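Local coordinates for protein sugar kinase (Agrobacterium tumefaciens, PDB 2RBC) that probably phosphorylates a sugar or related substrate with ATP, as a putative ribokinase of the pfkB carbohydrate kinase family, at residues Cys34-Ala47 and Pro58-Ala72. Numbering follows the deposited sequence.
Sequences CVGAAVLDTLFRVA and PYEVLQIAEGMASSA
Strands 39-45 and 60-66 pair antiparallel in the small lid sheet of a ribokinase-like fold. Two backbone bonds join Val39 to Glu66, and further pairs follow at Asp41 with Ile64 and Leu43 with Leu62. Leu43 N to Leu62 O is 2.8 Å and nearly straight. On the face of Asp41, Leu43 and Ile64, two carboxylates meet. Asp41 OD2 lies 2.4 Å from Glu66 OE2, an unusually short separation whose detail is doubtful, with the carboxylate planes 80° apart. Glu66 CG sits between its backbone N and carbonyl carbon (chi1 61°), which brings the chain across Asp41 at about a right angle. Glu66 OE1 accepts the backbone N-H of Arg313, and Asp41 OD1 is hydrogen-bonded to a glycerol, probably from the crystallisation liquor. Nearby, Leu43 CD1 packs on Ile64 CG2 at 4.0 Å.

On the other face, Gln63 runs alongside Thr42. Its NE2 gives a hydrogen bond of 3.0 Å to Thr42 OG1, in the amide plane, while its OE1 accepts a hydrogen bond from Arg97 NH2. Phe44 CD1 touches Val61 CG2 at 3.7 Å, and Pro58 CG comes to the ring edge. Val136 of the second subunit packs on Phe44, and Phe138 of that subunit on Val61.

At the far end, the extended Arg45 puts NH1 2.8 Å from Glu60 OE1 in a salt bridge, within the guanidinium plane. Past Gly67, the N-cap of helix 68-78, Ser70 OG donates to a lone pair of Ala37 O at 2.7 Å. The bond ties the helix start to the strand 31-35 to 39-45 connection. A beta lid joined to the alpha/beta core and packed against a partner subunit is typical of dimeric ribokinase-family enzymes.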
loop_
_atom_site.group_PDB
_atom_site.type_symbol
_atom_site.label_atom_id
_atom_site.label_comp_id
_atom_site.label_asym_id
_atom_site.label_seq_id
_atom_site.Cartn_x
_atom_site.Cartn_y
_atom_site.Cartn_z
ATOM N N CYS A 34 16.697 16.719 11.641
ATOM C CA CYS A 34 16.077 16.660 10.301
ATOM C C CYS A 34 14.616 17.009 10.450
ATOM O O CYS A 34 13.974 16.600 11.395
ATOM C CB CYS A 34 16.248 15.277 9.701
ATOM S SG CYS A 34 17.985 14.837 9.564
ATOM N N VAL A 35 14.088 17.794 9.517
ATOM C CA VAL A 35 12.698 18.227 9.560
ATOM C C VAL A 35 12.008 17.969 8.225
ATOM O O VAL A 35 12.525 18.368 7.172
ATOM C CB VAL A 35 12.596 19.725 9.829
ATOM C CG1 VAL A 35 11.131 20.168 9.898
ATOM C CG2 VAL A 35 13.394 20.101 11.117
ATOM N N GLY A 36 10.864 17.289 8.287
ATOM C CA GLY A 36 9.996 17.102 7.128
ATOM C C GLY A 36 9.217 15.810 7.006
ATOM O O GLY A 36 8.578 15.363 7.930
ATOM N N ALA A 37 9.316 15.192 5.840
ATOM C CA ALA A 37 8.523 14.015 5.490
ATOM C C ALA A 37 8.808 12.725 6.254
ATOM O O ALA A 37 9.956 12.365 6.480
ATOM C CB ALA A 37 8.632 13.771 3.992
ATOM N N ALA A 38 7.716 12.035 6.589
ATOM C CA ALA A 38 7.676 10.747 7.290
ATOM C C ALA A 38 6.502 9.986 6.687
ATOM O O ALA A 38 5.321 10.320 6.960
ATOM C CB ALA A 38 7.489 10.941 8.786
ATOM N N VAL A 39 6.806 8.997 5.853
ATOM C CA VAL A 39 5.817 8.374 4.925
ATOM C C VAL A 39 6.022 6.858 4.992
ATOM O O VAL A 39 7.190 6.394 4.942
ATOM C CB VAL A 39 6.048 8.800 3.422
ATOM C CG1 VAL A 39 4.984 8.214 2.477
ATOM C CG2 VAL A 39 6.097 10.315 3.261
ATOM N N LEU A 40 4.921 6.101 5.096
ATOM C CA LEU A 40 4.996 4.626 4.968
ATOM C C LEU A 40 4.939 4.220 3.504
ATOM O O LEU A 40 3.882 4.248 2.880
ATOM C CB LEU A 40 3.910 3.911 5.768
ATOM C CG LEU A 40 4.051 2.379 5.880
ATOM C CD1 LEU A 40 5.298 2.027 6.682
ATOM C CD2 LEU A 40 2.823 1.844 6.558
ATOM N N ASP A 41 6.094 3.861 2.961
ATOM C CA ASP A 41 6.182 3.350 1.605
ATOM C C ASP A 41 6.008 1.842 1.553
ATOM O O ASP A 41 6.630 1.126 2.325
ATOM C CB ASP A 41 7.555 3.657 0.975
ATOM C CG ASP A 41 7.735 5.128 0.569
ATOM O OD1 ASP A 41 6.758 5.895 0.562
ATOM O OD2 ASP A 41 8.896 5.489 0.216
ATOM N N THR A 42 5.216 1.370 0.581
ATOM C CA THR A 42 5.216 -0.015 0.181
ATOM C C THR A 42 5.786 -0.117 -1.225
ATOM O O THR A 42 5.224 0.440 -2.196
ATOM C CB THR A 42 3.853 -0.657 0.292
ATOM O OG1 THR A 42 3.385 -0.480 1.621
ATOM C CG2 THR A 42 3.958 -2.149 0.016
ATOM N N LEU A 43 6.925 -0.811 -1.299
ATOM C CA LEU A 43 7.728 -0.928 -2.498
ATOM C C LEU A 43 7.518 -2.316 -3.058
ATOM O O LEU A 43 7.852 -3.293 -2.403
ATOM C CB LEU A 43 9.229 -0.726 -2.195
ATOM C CG LEU A 43 9.654 0.479 -1.346
ATOM C CD1 LEU A 43 11.167 0.498 -1.249
ATOM C CD2 LEU A 43 9.096 1.779 -1.934
ATOM N N PHE A 44 6.920 -2.382 -4.251
ATOM C CA PHE A 44 6.576 -3.609 -4.923
ATOM C C PHE A 44 7.549 -3.768 -6.078
ATOM O O PHE A 44 7.531 -2.954 -6.995
ATOM C CB PHE A 44 5.161 -3.531 -5.533
ATOM C CG PHE A 44 4.051 -3.446 -4.531
ATOM C CD1 PHE A 44 3.470 -4.593 -4.028
ATOM C CD2 PHE A 44 3.529 -2.218 -4.158
ATOM C CE1 PHE A 44 2.422 -4.528 -3.134
ATOM C CE2 PHE A 44 2.446 -2.153 -3.283
ATOM C CZ PHE A 44 1.924 -3.299 -2.761
ATOM N N ARG A 45 8.379 -4.804 -6.024
ATOM C CA ARG A 45 9.426 -5.054 -7.029
ATOM C C ARG A 45 8.851 -6.005 -8.067
ATOM O O ARG A 45 8.404 -7.108 -7.743
ATOM C CB ARG A 45 10.664 -5.628 -6.351
ATOM C CG ARG A 45 11.948 -5.333 -7.052
ATOM C CD ARG A 45 13.046 -6.048 -6.377
ATOM N NE ARG A 45 14.335 -5.768 -7.006
ATOM C CZ ARG A 45 15.487 -6.226 -6.553
ATOM N NH1 ARG A 45 15.528 -6.992 -5.490
ATOM N NH2 ARG A 45 16.621 -5.914 -7.176
ATOM N N VAL A 46 8.785 -5.534 -9.301
ATOM C CA VAL A 46 8.174 -6.267 -10.385
ATOM C C VAL A 46 9.174 -6.409 -11.550
ATOM O O VAL A 46 10.152 -5.678 -11.606
ATOM C CB VAL A 46 6.909 -5.557 -10.869
ATOM C CG1 VAL A 46 5.870 -5.469 -9.726
ATOM C CG2 VAL A 46 7.246 -4.150 -11.432
ATOM N N ALA A 47 8.929 -7.364 -12.454
ATOM C CA ALA A 47 9.769 -7.530 -13.643
ATOM C C ALA A 47 9.437 -6.392 -14.595
ATOM O O ALA A 47 10.256 -5.502 -14.849
ATOM C CB ALA A 47 9.515 -8.863 -14.293
ATOM N N PRO A 58 4.192 -8.980 -7.778
ATOM C CA PRO A 58 5.516 -8.577 -7.310
ATOM C C PRO A 58 6.359 -9.774 -6.884
ATOM O O PRO A 58 5.823 -10.747 -6.363
ATOM C CB PRO A 58 5.210 -7.722 -6.081
ATOM C CG PRO A 58 3.880 -8.268 -5.562
ATOM C CD PRO A 58 3.144 -8.806 -6.752
ATOM N N TYR A 59 7.667 -9.704 -7.058
ATOM C CA TYR A 59 8.480 -10.783 -6.539
ATOM C C TYR A 59 9.126 -10.457 -5.226
ATOM O O TYR A 59 9.626 -11.357 -4.569
ATOM C CB TYR A 59 9.499 -11.298 -7.549
ATOM C CG TYR A 59 10.467 -10.297 -8.060
ATOM C CD1 TYR A 59 11.680 -10.086 -7.426
ATOM C CD2 TYR A 59 10.209 -9.627 -9.239
ATOM C CE1 TYR A 59 12.607 -9.174 -7.948
ATOM C CE2 TYR A 59 11.103 -8.716 -9.757
ATOM C CZ TYR A 59 12.302 -8.492 -9.124
ATOM O OH TYR A 59 13.164 -7.541 -9.669
ATOM N N GLU A 60 9.091 -9.196 -4.823
ATOM C CA GLU A 60 9.606 -8.770 -3.537
ATOM C C GLU A 60 8.768 -7.582 -3.096
ATOM O O GLU A 60 8.385 -6.764 -3.927
ATOM C CB GLU A 60 11.079 -8.367 -3.668
ATOM C CG GLU A 60 11.765 -8.126 -2.375
ATOM C CD GLU A 60 13.261 -7.952 -2.530
ATOM O OE1 GLU A 60 13.770 -8.125 -3.659
ATOM O OE2 GLU A 60 13.892 -7.630 -1.519
ATOM N N VAL A 61 8.432 -7.518 -1.814
ATOM C CA VAL A 61 7.641 -6.391 -1.270
ATOM C C VAL A 61 8.293 -5.927 0.035
ATOM O O VAL A 61 8.569 -6.734 0.913
ATOM C CB VAL A 61 6.140 -6.763 -1.043
ATOM C CG1 VAL A 61 5.347 -5.588 -0.444
ATOM C CG2 VAL A 61 5.489 -7.272 -2.352
ATOM N N LEU A 62 8.518 -4.627 0.157
ATOM C CA LEU A 62 9.110 -4.029 1.362
ATOM C C LEU A 62 8.264 -2.861 1.798
ATOM O O LEU A 62 7.992 -1.959 1.003
ATOM C CB LEU A 62 10.530 -3.525 1.090
ATOM C CG LEU A 62 11.377 -2.842 2.208
ATOM C CD1 LEU A 62 11.729 -3.834 3.337
ATOM C CD2 LEU A 62 12.614 -2.157 1.671
ATOM N N GLN A 63 7.855 -2.892 3.064
ATOM C CA GLN A 63 7.252 -1.753 3.718
ATOM C C GLN A 63 8.267 -1.059 4.592
ATOM O O GLN A 63 8.866 -1.686 5.467
ATOM C CB GLN A 63 6.057 -2.179 4.536
ATOM C CG GLN A 63 4.940 -2.717 3.659
ATOM C CD GLN A 63 3.618 -2.863 4.404
ATOM O OE1 GLN A 63 3.481 -3.720 5.247
ATOM N NE2 GLN A 63 2.643 -2.044 4.054
ATOM N N ILE A 64 8.493 0.219 4.307
ATOM C CA ILE A 64 9.533 0.998 4.938
ATOM C C ILE A 64 9.082 2.447 5.192
ATOM O O ILE A 64 8.552 3.127 4.310
ATOM C CB ILE A 64 10.906 0.880 4.150
ATOM C CG1 ILE A 64 12.025 1.576 4.928
ATOM C CG2 ILE A 64 10.833 1.316 2.672
ATOM C CD1 ILE A 64 13.417 1.134 4.466
ATOM N N ALA A 65 9.283 2.918 6.417
ATOM C CA ALA A 65 9.021 4.311 6.740
ATOM C C ALA A 65 10.222 5.130 6.267
ATOM O O ALA A 65 11.370 4.868 6.633
ATOM C CB ALA A 65 8.793 4.531 8.266
ATOM N N GLU A 66 9.940 6.078 5.401
ATOM C CA GLU A 66 10.958 6.895 4.813
ATOM C C GLU A 66 10.340 8.224 4.383
ATOM O O GLU A 66 9.454 8.715 5.041
ATOM C CB GLU A 66 11.696 6.083 3.709
ATOM C CG GLU A 66 10.832 5.601 2.550
ATOM C CD GLU A 66 11.585 4.704 1.605
ATOM O OE1 GLU A 66 12.762 4.367 1.894
ATOM O OE2 GLU A 66 11.035 4.362 0.539
ATOM N N GLY A 67 10.810 8.851 3.313
ATOM C CA GLY A 67 10.483 10.261 3.057
ATOM C C GLY A 67 11.773 11.053 3.137
ATOM O O GLY A 67 12.741 10.582 3.687
HETATM N N MSE A 68 11.818 12.235 2.532
HETATM C CA MSE A 68 13.068 12.962 2.425
HETATM C C MSE A 68 13.753 13.173 3.768
HETATM O O MSE A 68 14.868 12.732 3.947
HETATM C CB MSE A 68 12.847 14.289 1.726
HETATM C CG MSE A 68 12.378 14.099 0.292
HETATM SE SE MSE A 68 11.857 15.811 -0.500
HETATM C CE MSE A 68 10.213 16.202 0.507
ATOM N N ALA A 69 13.095 13.842 4.712
ATOM C CA ALA A 69 13.742 14.077 6.019
ATOM C C ALA A 69 14.060 12.794 6.786
ATOM O O ALA A 69 15.068 12.705 7.509
ATOM C CB ALA A 69 12.921 15.004 6.910
ATOM N N SER A 70 13.177 11.817 6.681
ATOM C CA SER A 70 13.292 10.594 7.487
ATOM C C SER A 70 14.514 9.780 7.024
ATOM O O SER A 70 15.247 9.222 7.827
ATOM C CB SER A 70 12.023 9.750 7.344
ATOM O OG SER A 70 10.961 10.395 7.996
ATOM N N SER A 71 14.681 9.705 5.713
ATOM C CA SER A 71 15.782 8.985 5.117
ATOM C C SER A 71 17.130 9.705 5.371
ATOM O O SER A 71 18.159 9.071 5.553
ATOM C CB SER A 71 15.523 8.864 3.605
ATOM O OG SER A 71 14.443 7.966 3.327
ATOM N N ALA A 72 17.110 11.030 5.314
ATOM C CA ALA A 72 18.257 11.861 5.659
ATOM C C ALA A 72 18.637 11.582 7.113
ATOM O O ALA A 72 19.813 11.393 7.422
ATOM C CB ALA A 72 17.935 13.395 5.462
#